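Local atomic coordinates of hydrolase (Rhizobium meliloti, PDB entry 5HOE), a protein that removes acetyl groups from carbohydrates as an octameric acetylesterase, probably by the serine-hydrolase route of the SGNH (GDSL-like) family. Residues T72-P77 / T107-S112; N123-L128 / G180-L185; S201-D206 / A212-R217. All coordinates share one frame; numbering follows the deposited sequence.

Contact 1: T72-P77 / T107-S112. With PO4 (phosphate ion), chain E.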
loop_
_atom_site.group_PDB
_atom_site.type_symbol
_atom_site.label_atom_id
_atom_site.label_comp_id
_atom_site.label_asym_id
_atom_site.label_seq_id
_atom_site.Cartn_x
_atom_site.Cartn_y
_atom_site.Cartn_z
ATOM N N THR A 72 -17.721 11.597 -7.813
ATOM C CA THR A 72 -18.225 10.250 -8.101
ATOM C C THR A 72 -17.273 9.168 -7.552
ATOM O O THR A 72 -17.679 8.276 -6.783
ATOM C CB THR A 72 -18.451 10.031 -9.612
ATOM O OG1 THR A 72 -17.212 10.079 -10.327
ATOM C CG2 THR A 72 -19.449 11.014 -10.203
ATOM N N SER A 73 -15.987 9.238 -7.939
ATOM C CA SER A 73 -15.064 8.133 -7.708
ATOM C C SER A 73 -13.624 8.594 -7.612
ATOM O O SER A 73 -12.705 7.813 -7.912
ATOM C CB SER A 73 -15.168 7.104 -8.828
ATOM O OG SER A 73 -14.929 7.688 -10.101
ATOM N N LEU A 74 -13.402 9.833 -7.194
ATOM C CA LEU A 74 -12.065 10.410 -7.137
ATOM C C LEU A 74 -11.664 10.700 -5.699
ATOM O O LEU A 74 -12.461 11.221 -4.916
ATOM C CB LEU A 74 -12.021 11.729 -7.905
ATOM C CG LEU A 74 -12.161 11.665 -9.417
ATOM C CD1 LEU A 74 -12.585 13.029 -9.921
ATOM C CD2 LEU A 74 -10.818 11.276 -10.020
ATOM N N ASP A 75 -10.402 10.427 -5.372
ATOM C CA ASP A 75 -9.842 10.866 -4.096
ATOM C C ASP A 75 -9.406 12.329 -4.211
ATOM O O ASP A 75 -8.602 12.676 -5.078
ATOM C CB ASP A 75 -8.638 10.015 -3.709
ATOM C CG ASP A 75 -8.997 8.576 -3.391
ATOM O OD1 ASP A 75 -10.137 8.285 -2.980
ATOM O OD2 ASP A 75 -8.110 7.715 -3.547
ATOM N N ASP A 76 -9.950 13.184 -3.358
ATOM C CA ASP A 76 -9.547 14.590 -3.343
ATOM C C ASP A 76 -8.228 14.744 -2.581
ATOM O O ASP A 76 -8.059 14.168 -1.495
ATOM C CB ASP A 76 -10.641 15.436 -2.683
ATOM C CG ASP A 76 -10.430 16.941 -2.838
ATOM O OD1 ASP A 76 -9.508 17.506 -2.216
ATOM O OD2 ASP A 76 -11.238 17.581 -3.545
ATOM N N PRO A 77 -7.286 15.533 -3.108
ATOM C CA PRO A 77 -5.956 15.593 -2.483
ATOM C C PRO A 77 -5.958 16.172 -1.092
ATOM O O PRO A 77 -5.051 15.873 -0.316
ATOM C CB PRO A 77 -5.131 16.457 -3.451
ATOM C CG PRO A 77 -6.093 17.183 -4.276
ATOM C CD PRO A 77 -7.362 16.354 -4.328
ATOM N N THR A 107 -20.485 17.214 -10.640
ATOM C CA THR A 107 -20.005 18.589 -10.700
ATOM C C THR A 107 -18.591 18.706 -10.138
ATOM O O THR A 107 -17.734 19.382 -10.723
ATOM C CB THR A 107 -20.948 19.515 -9.947
ATOM O OG1 THR A 107 -22.263 19.422 -10.505
ATOM C CG2 THR A 107 -20.448 20.961 -10.022
ATOM N N ASN A 108 -18.307 18.023 -9.025
ATOM C CA ASN A 108 -16.991 18.208 -8.418
ATOM C C ASN A 108 -15.896 17.500 -9.191
ATOM O O ASN A 108 -14.739 17.933 -9.135
ATOM C CB ASN A 108 -17.023 17.830 -6.944
ATOM C CG ASN A 108 -17.861 18.785 -6.164
ATOM O OD1 ASN A 108 -17.722 20.009 -6.334
ATOM N ND2 ASN A 108 -18.753 18.270 -5.333
ATOM N N ASP A 109 -16.239 16.469 -9.958
ATOM C CA ASP A 109 -15.245 15.841 -10.809
ATOM C C ASP A 109 -14.715 16.785 -11.894
ATOM O O ASP A 109 -13.662 16.492 -12.490
ATOM C CB ASP A 109 -15.861 14.653 -11.535
ATOM C CG ASP A 109 -16.365 13.539 -10.617
ATOM O OD1 ASP A 109 -17.074 13.791 -9.604
ATOM O OD2 ASP A 109 -16.119 12.375 -10.995
ATOM N N THR A 110 -15.429 17.877 -12.196
ATOM C CA THR A 110 -15.000 18.838 -13.209
ATOM C C THR A 110 -13.977 19.843 -12.694
ATOM O O THR A 110 -13.524 20.684 -13.481
ATOM C CB THR A 110 -16.190 19.616 -13.803
ATOM O OG1 THR A 110 -16.651 20.633 -12.890
ATOM C CG2 THR A 110 -17.351 18.674 -14.219
ATOM N N LYS A 111 -13.592 19.784 -11.419
ATOM C CA LYS A 111 -12.611 20.726 -10.896
ATOM C C LYS A 111 -11.278 20.602 -11.627
ATOM O O LYS A 111 -10.892 19.528 -12.108
ATOM C CB LYS A 111 -12.421 20.503 -9.397
ATOM C CG LYS A 111 -13.623 20.947 -8.532
ATOM C CD LYS A 111 -13.365 20.675 -7.062
ATOM C CE LYS A 111 -14.521 21.118 -6.174
ATOM N NZ LYS A 111 -14.241 20.831 -4.748
ATOM N N SER A 112 -10.585 21.743 -11.707
ATOM C CA SER A 112 -9.370 21.860 -12.508
ATOM C C SER A 112 -8.329 20.804 -12.124
ATOM O O SER A 112 -7.739 20.151 -12.993
ATOM C CB SER A 112 -8.804 23.263 -12.331
ATOM O OG SER A 112 -8.487 23.503 -10.959
HETATM P P PO4 E . -19.666 21.585 -3.972
HETATM O O1 PO4 E . -20.147 20.183 -3.730
HETATM O O2 PO4 E . -20.074 22.019 -5.355
HETATM O O3 PO4 E . -20.034 22.625 -2.944
HETATM O O4 PO4 E . -18.181 21.668 -3.821
HETATM O O HOH W 1 -14.007 18.061 -4.546
#

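Contact 2: N123-L128 / G180-L185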
loop_
_atom_site.group_PDB
_atom_site.type_symbol
_atom_site.label_atom_id
_atom_site.label_comp_id
_atom_site.label_asym_id
_atom_site.label_seq_id
_atom_site.Cartn_x
_atom_site.Cartn_y
_atom_site.Cartn_z
ATOM N N ASN A 123 -18.337 7.636 -16.401
ATOM C CA ASN A 123 -17.905 6.304 -15.983
ATOM C C ASN A 123 -17.833 6.181 -14.457
ATOM O O ASN A 123 -18.080 5.097 -13.910
ATOM C CB ASN A 123 -16.563 5.963 -16.621
ATOM C CG ASN A 123 -16.242 4.496 -16.532
ATOM O OD1 ASN A 123 -17.025 3.646 -16.973
ATOM N ND2 ASN A 123 -15.074 4.182 -15.985
ATOM N N GLY A 124 -17.502 7.273 -13.760
ATOM C CA GLY A 124 -17.560 7.268 -12.304
ATOM C C GLY A 124 -18.975 7.154 -11.777
ATOM O O GLY A 124 -19.232 6.430 -10.807
ATOM N N MET A 125 -19.907 7.875 -12.394
ATOM C CA MET A 125 -21.320 7.637 -12.128
ATOM C C MET A 125 -21.679 6.176 -12.382
ATOM O O MET A 125 -22.431 5.568 -11.604
ATOM C CB MET A 125 -22.184 8.574 -12.977
ATOM C CG MET A 125 -23.675 8.358 -12.812
ATOM S SD MET A 125 -24.317 8.680 -11.116
ATOM C CE MET A 125 -24.309 10.472 -11.032
ATOM N N GLY A 126 -21.132 5.586 -13.448
ATOM C CA GLY A 126 -21.417 4.190 -13.727
ATOM C C GLY A 126 -20.949 3.275 -12.614
ATOM O O GLY A 126 -21.609 2.282 -12.305
ATOM N N LYS A 127 -19.798 3.593 -12.006
ATOM C CA LYS A 127 -19.330 2.830 -10.854
ATOM C C LYS A 127 -20.366 2.860 -9.736
ATOM O O LYS A 127 -20.653 1.827 -9.113
ATOM C CB LYS A 127 -17.989 3.394 -10.360
ATOM C CG LYS A 127 -17.381 2.615 -9.228
ATOM C CD LYS A 127 -16.085 3.219 -8.764
ATOM C CE LYS A 127 -15.451 2.370 -7.673
ATOM N NZ LYS A 127 -14.213 2.994 -7.099
ATOM N N LEU A 128 -20.934 4.039 -9.464
ATOM C CA LEU A 128 -21.926 4.151 -8.400
ATOM C C LEU A 128 -23.194 3.382 -8.750
ATOM O O LEU A 128 -23.764 2.701 -7.899
ATOM C CB LEU A 128 -22.241 5.627 -8.119
ATOM C CG LEU A 128 -21.074 6.524 -7.719
ATOM C CD1 LEU A 128 -21.514 7.982 -7.618
ATOM C CD2 LEU A 128 -20.474 6.005 -6.420
ATOM N N GLY A 180 -25.913 14.487 -21.629
ATOM C CA GLY A 180 -25.938 13.514 -22.713
ATOM C C GLY A 180 -25.254 12.204 -22.362
ATOM O O GLY A 180 -25.751 11.122 -22.693
ATOM N N LEU A 181 -24.099 12.282 -21.697
ATOM C CA LEU A 181 -23.370 11.074 -21.339
ATOM C C LEU A 181 -24.090 10.286 -20.256
ATOM O O LEU A 181 -24.096 9.047 -20.299
ATOM C CB LEU A 181 -21.957 11.433 -20.885
ATOM C CG LEU A 181 -21.054 11.956 -22.005
ATOM C CD1 LEU A 181 -19.776 12.620 -21.462
ATOM C CD2 LEU A 181 -20.719 10.822 -22.932
ATOM N N TYR A 182 -24.702 10.976 -19.276
ATOM C CA TYR A 182 -25.458 10.253 -18.250
ATOM C C TYR A 182 -26.694 9.584 -18.836
ATOM O O TYR A 182 -27.097 8.513 -18.371
ATOM C CB TYR A 182 -25.887 11.182 -17.101
ATOM C CG TYR A 182 -24.807 11.615 -16.124
ATOM C CD1 TYR A 182 -23.451 11.497 -16.421
ATOM C CD2 TYR A 182 -25.158 12.127 -14.879
ATOM C CE1 TYR A 182 -22.477 11.907 -15.500
ATOM C CE2 TYR A 182 -24.195 12.538 -13.965
ATOM C CZ TYR A 182 -22.861 12.434 -14.286
ATOM O OH TYR A 182 -21.933 12.832 -13.344
ATOM N N LYS A 183 -27.318 10.205 -19.837
ATOM C CA LYS A 183 -28.469 9.582 -20.493
ATOM C C LYS A 183 -28.033 8.298 -21.193
ATOM O O LYS A 183 -28.696 7.260 -21.089
ATOM C CB LYS A 183 -29.080 10.552 -21.513
ATOM C CG LYS A 183 -30.270 9.982 -22.307
ATOM C CD LYS A 183 -31.493 9.874 -21.466
ATOM C CE LYS A 183 -32.623 9.167 -22.214
ATOM N NZ LYS A 183 -33.758 8.878 -21.302
ATOM N N ALA A 184 -26.898 8.353 -21.896
ATOM C CA ALA A 184 -26.362 7.173 -22.568
ATOM C C ALA A 184 -26.003 6.073 -21.567
ATOM O O ALA A 184 -26.281 4.891 -21.801
ATOM C CB ALA A 184 -25.136 7.580 -23.379
ATOM N N LEU A 185 -25.394 6.451 -20.440
ATOM C CA LEU A 185 -25.056 5.493 -19.393
ATOM C C LEU A 185 -26.304 4.826 -18.835
ATOM O O LEU A 185 -26.351 3.598 -18.678
ATOM C CB LEU A 185 -24.335 6.231 -18.270
ATOM C CG LEU A 185 -24.177 5.485 -16.928
ATOM C CD1 LEU A 185 -23.127 4.389 -17.034
ATOM C CD2 LEU A 185 -23.821 6.446 -15.818
#

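Contact 3: S201-D206 / A212-R217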
loop_
_atom_site.group_PDB
_atom_site.type_symbol
_atom_site.label_atom_id
_atom_site.label_comp_id
_atom_site.label_asym_id
_atom_site.label_seq_id
_atom_site.Cartn_x
_atom_site.Cartn_y
_atom_site.Cartn_z
ATOM N N SER A 201 -31.680 25.788 -13.616
ATOM C CA SER A 201 -30.336 26.243 -13.932
ATOM C C SER A 201 -29.592 26.511 -12.631
ATOM O O SER A 201 -30.198 26.658 -11.565
ATOM C CB SER A 201 -30.353 27.500 -14.818
ATOM O OG SER A 201 -30.860 28.625 -14.137
ATOM N N THR A 202 -28.264 26.568 -12.721
ATOM C CA THR A 202 -27.465 26.969 -11.569
ATOM C C THR A 202 -27.620 28.477 -11.380
ATOM O O THR A 202 -27.058 29.255 -12.156
ATOM C CB THR A 202 -26.003 26.604 -11.813
ATOM O OG1 THR A 202 -25.896 25.191 -12.015
ATOM C CG2 THR A 202 -25.128 27.006 -10.628
ATOM N N ASP A 203 -28.372 28.901 -10.358
ATOM C CA ASP A 203 -28.756 30.295 -10.203
ATOM C C ASP A 203 -28.147 30.987 -8.993
ATOM O O ASP A 203 -28.447 32.172 -8.763
ATOM C CB ASP A 203 -30.297 30.428 -10.193
ATOM C CG ASP A 203 -30.965 29.746 -9.018
ATOM O OD1 ASP A 203 -30.343 28.920 -8.335
ATOM O OD2 ASP A 203 -32.166 30.044 -8.802
ATOM N N GLY A 204 -27.305 30.303 -8.220
ATOM C CA GLY A 204 -26.717 30.929 -7.049
ATOM C C GLY A 204 -25.640 31.935 -7.415
ATOM O O GLY A 204 -24.991 31.833 -8.457
ATOM N N ILE A 205 -25.438 32.913 -6.519
ATOM C CA ILE A 205 -24.528 34.027 -6.801
ATOM C C ILE A 205 -23.102 33.543 -7.057
ATOM O O ILE A 205 -22.333 34.211 -7.760
ATOM C CB ILE A 205 -24.602 35.111 -5.695
ATOM C CG1 ILE A 205 -23.647 36.269 -5.998
ATOM C CG2 ILE A 205 -24.312 34.507 -4.324
ATOM C CD1 ILE A 205 -23.775 36.835 -7.411
ATOM N N ASP A 206 -22.722 32.388 -6.503
ATOM C CA ASP A 206 -21.367 31.883 -6.692
ATOM C C ASP A 206 -21.147 31.133 -8.009
ATOM O O ASP A 206 -19.996 30.806 -8.306
ATOM C CB ASP A 206 -20.903 31.031 -5.491
ATOM C CG ASP A 206 -21.808 29.834 -5.204
ATOM O OD1 ASP A 206 -22.644 29.448 -6.064
ATOM O OD2 ASP A 206 -21.648 29.235 -4.109
ATOM N N ALA A 212 -33.134 28.619 -2.924
ATOM C CA ALA A 212 -34.195 27.804 -2.337
ATOM C C ALA A 212 -35.297 27.505 -3.350
ATOM O O ALA A 212 -35.780 26.360 -3.443
ATOM C CB ALA A 212 -34.771 28.487 -1.092
ATOM N N GLU A 213 -35.737 28.522 -4.108
ATOM C CA GLU A 213 -36.851 28.274 -5.024
ATOM C C GLU A 213 -36.468 27.257 -6.094
ATOM O O GLU A 213 -37.307 26.445 -6.523
ATOM C CB GLU A 213 -37.395 29.576 -5.636
ATOM C CG GLU A 213 -36.422 30.421 -6.452
ATOM C CD GLU A 213 -36.289 29.992 -7.911
ATOM O OE1 GLU A 213 -35.337 30.459 -8.572
ATOM O OE2 GLU A 213 -37.131 29.224 -8.422
ATOM N N THR A 214 -35.211 27.290 -6.540
ATOM C CA THR A 214 -34.733 26.309 -7.509
ATOM C C THR A 214 -34.627 24.914 -6.889
ATOM O O THR A 214 -34.944 23.921 -7.549
ATOM C CB THR A 214 -33.401 26.773 -8.094
ATOM O OG1 THR A 214 -33.651 27.814 -9.046
ATOM C CG2 THR A 214 -32.665 25.644 -8.804
ATOM N N ASN A 215 -34.185 24.810 -5.624
ATOM C CA ASN A 215 -34.226 23.519 -4.937
ATOM C C ASN A 215 -35.641 22.960 -4.888
ATOM O O ASN A 215 -35.850 21.749 -5.030
ATOM C CB ASN A 215 -33.711 23.655 -3.505
ATOM C CG ASN A 215 -32.202 23.761 -3.421
ATOM O OD1 ASN A 215 -31.453 23.394 -4.347
ATOM N ND2 ASN A 215 -31.740 24.249 -2.285
ATOM N N ILE A 216 -36.625 23.830 -4.649
ATOM C CA ILE A 216 -38.006 23.383 -4.535
ATOM C C ILE A 216 -38.534 22.934 -5.891
ATOM O O ILE A 216 -39.152 21.867 -6.011
ATOM C CB ILE A 216 -38.868 24.484 -3.888
ATOM C CG1 ILE A 216 -38.429 24.660 -2.433
ATOM C CG2 ILE A 216 -40.363 24.173 -4.008
ATOM C CD1 ILE A 216 -38.963 25.899 -1.782
ATOM N N ARG A 217 -38.281 23.725 -6.941
ATOM C CA ARG A 217 -38.673 23.287 -8.281
ATOM C C ARG A 217 -38.014 21.960 -8.635
ATOM O O ARG A 217 -38.671 21.063 -9.180
ATOM C CB ARG A 217 -38.362 24.371 -9.321
ATOM C CG ARG A 217 -38.390 23.910 -10.772
ATOM C CD ARG A 217 -38.877 25.019 -11.703
ATOM N NE ARG A 217 -38.303 24.943 -13.052
ATOM C CZ ARG A 217 -38.953 24.567 -14.154
ATOM N NH1 ARG A 217 -40.231 24.210 -14.105
ATOM N NH2 ARG A 217 -38.321 24.553 -15.324
HETATM O O HOH W 2 -33.391 27.637 -11.759
#

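Contact 1: T72-P77 / T107-S112
Asp109 closes the tight end of this contact by laying its carboxylate across Thr72, the two side chains meeting at about a right angle. OD1 of Asp109 takes the backbone N of Thr72 at 2.9 Å, a nearly straight bond (163°), while OD2 accepts from Thr72 OG1 at 2.6 Å. Both oxygens use their syn lone pairs, giving a two-pronged grip. It is possible because Thr72 OG1 sits between its own backbone N and carbonyl carbon (chi1 65°), turning hydroxyl and N-H to the same partner. Arg116 adds a salt bridge to OD2, and Leu74 covers the carboxylate obliquely, CD1 lying 3.8 Å from Asp109 OD2. With an alanine at Asp109 the whole carboxylate is gone, and Thr72 N, Thr72 OG1 and the Arg116 charge would probably be left without their mate. Segment 107-112 starts with the Thr-Asn-Asp stretch that follows the third strand of the SGNH fold. Asn108 sends ND2 to O1 of a phosphate ion, probably from the crystallisation liquor, at 2.9 Å. Ser25 N and Ala69 N join Asn108 ND2 there, consistent with the oxyanion hole of this family; His209 NE2, probably of the catalytic triad, also bonds to the ion. Towards Asp76 the contact is looser and wet. Its OD2 and Lys111 NZ stand 4.6 Å apart, beyond a salt bridge, and a water spans them, donating to Asp76 OD2 at 3.0 Å and accepting from Lys111 NZ at 2.8 Å. Tyr113 OH also bonds to Asp76 OD2, and the extended Lys111 chain ends with NZ 4.1 Å from PO4 O4.

Contact 2: N123-L128 / G180-L185
Met125 and Tyr182 set their side chains at about a right angle between helices 118-133 and 171-189, which pack beside each other on one side of the parallel sheet in this alpha/beta SGNH fold. The short helical segments run in roughly the same direction, crossing at -38° with their axes 10.0 Å apart at closest approach, and the contact is apolar packing with no hydrogen bonds across it. Met125 leaves its helix with CG anti to the backbone N (chi1 177°), then bends at both following torsions and curls over one face of the tyrosine ring and past its rim. Its CB lies 4.1 Å above the plane of the Tyr182 ring, over that face but shifted to the rim. The sulfur makes an oblique Met-aromatic contact, SD being 5.3 Å from the Tyr182 ring centroid and 28° off the normal, and the chain finishes with CE 3.6 Å from Tyr182 CE2. Beyond the ring, Tyr182 OH is hydrogen-bonded to Leu105 O, which fixes the phenol's far end. Val150, Ala152 and Phe193 of the sheet strands also touch this tyrosine, so the ring is wedged between helix and sheet. Leu185 comes at Met125 from another side, again at about a right angle, with CD2 3.6 Å from Met125 CG. Trp163 of a neighbouring subunit packs against this leucine, bringing the helix pair to a subunit interface. The two methyls of Leu185 lie against the backbone of Gly126: CD2 is 3.7 Å from Gly126 N, and CD1 is 3.7 Å from Gly126 CA.

Contact 3: S201-D206 / A212-R217
The carboxylates of Asp203 and Glu213 are turned steeply against each other, their planes 76° apart, and Thr214 stands over the first of them. Thr214 OG1 donates to Asp203 OD2 at 2.7 Å from well above the carboxylate plane, 55° out of it. The same OD2 lies 3.2 Å from Glu213 OE1; as two carboxylates they make no hydrogen bond to each other, and such closeness of like charges would probably raise the pKa of one. Ser211 OG lies by both acids, hydrogen-bonded to Asp203 OD2 and to Thr214 N and only weakly to Glu213 OE1. Glu213 reaches the spot by folding back over the helix start, its CG between backbone N and carbonyl carbon (chi1 60°) and its chain bent again at chi2. The contact ties the first turn of helix 212-229 to the loop leading into it, which holds the Asp-x-x-His sequence seen near the C terminus of SGNH hydrolases. Asp206 OD2 is hydrogen-bonded to His209 ND1, consistent with a Ser-His-Asp triad completed by Ser25. Asp203 approaches Thr214 from the opposite direction, and Ser201, two residues earlier, joins through a water that donates to Thr214 OG1 at 2.7 Å and accepts from Ser201 N at 3.1 Å. Thr214 OG1 therefore both gives and receives a bond, while its methyl CG2 rests 3.8 Å from Ser201 O.

From the N terminus the three contacts follow one another in series, with none nested or crossing. Contact 1 closes a loop holding helix 84-95 and strand 100-104, joining the segment after strand 60-66 to the one after strand 100-104. Contact 2 opens soon afterwards and spans strand 147-152 and helix 162-167 to pair helices 118-133 and 171-189. Contact 3 is a short closure between the loop beyond strand 192-195 and helix 212-229. Contacts 1 and 2 touch, Thr72 and Ser73 packing on Gly124 with OG1 and OG each 3.5 Å from its CA. Contact 3 stands apart, its centre about 22 Å from that of contact 1.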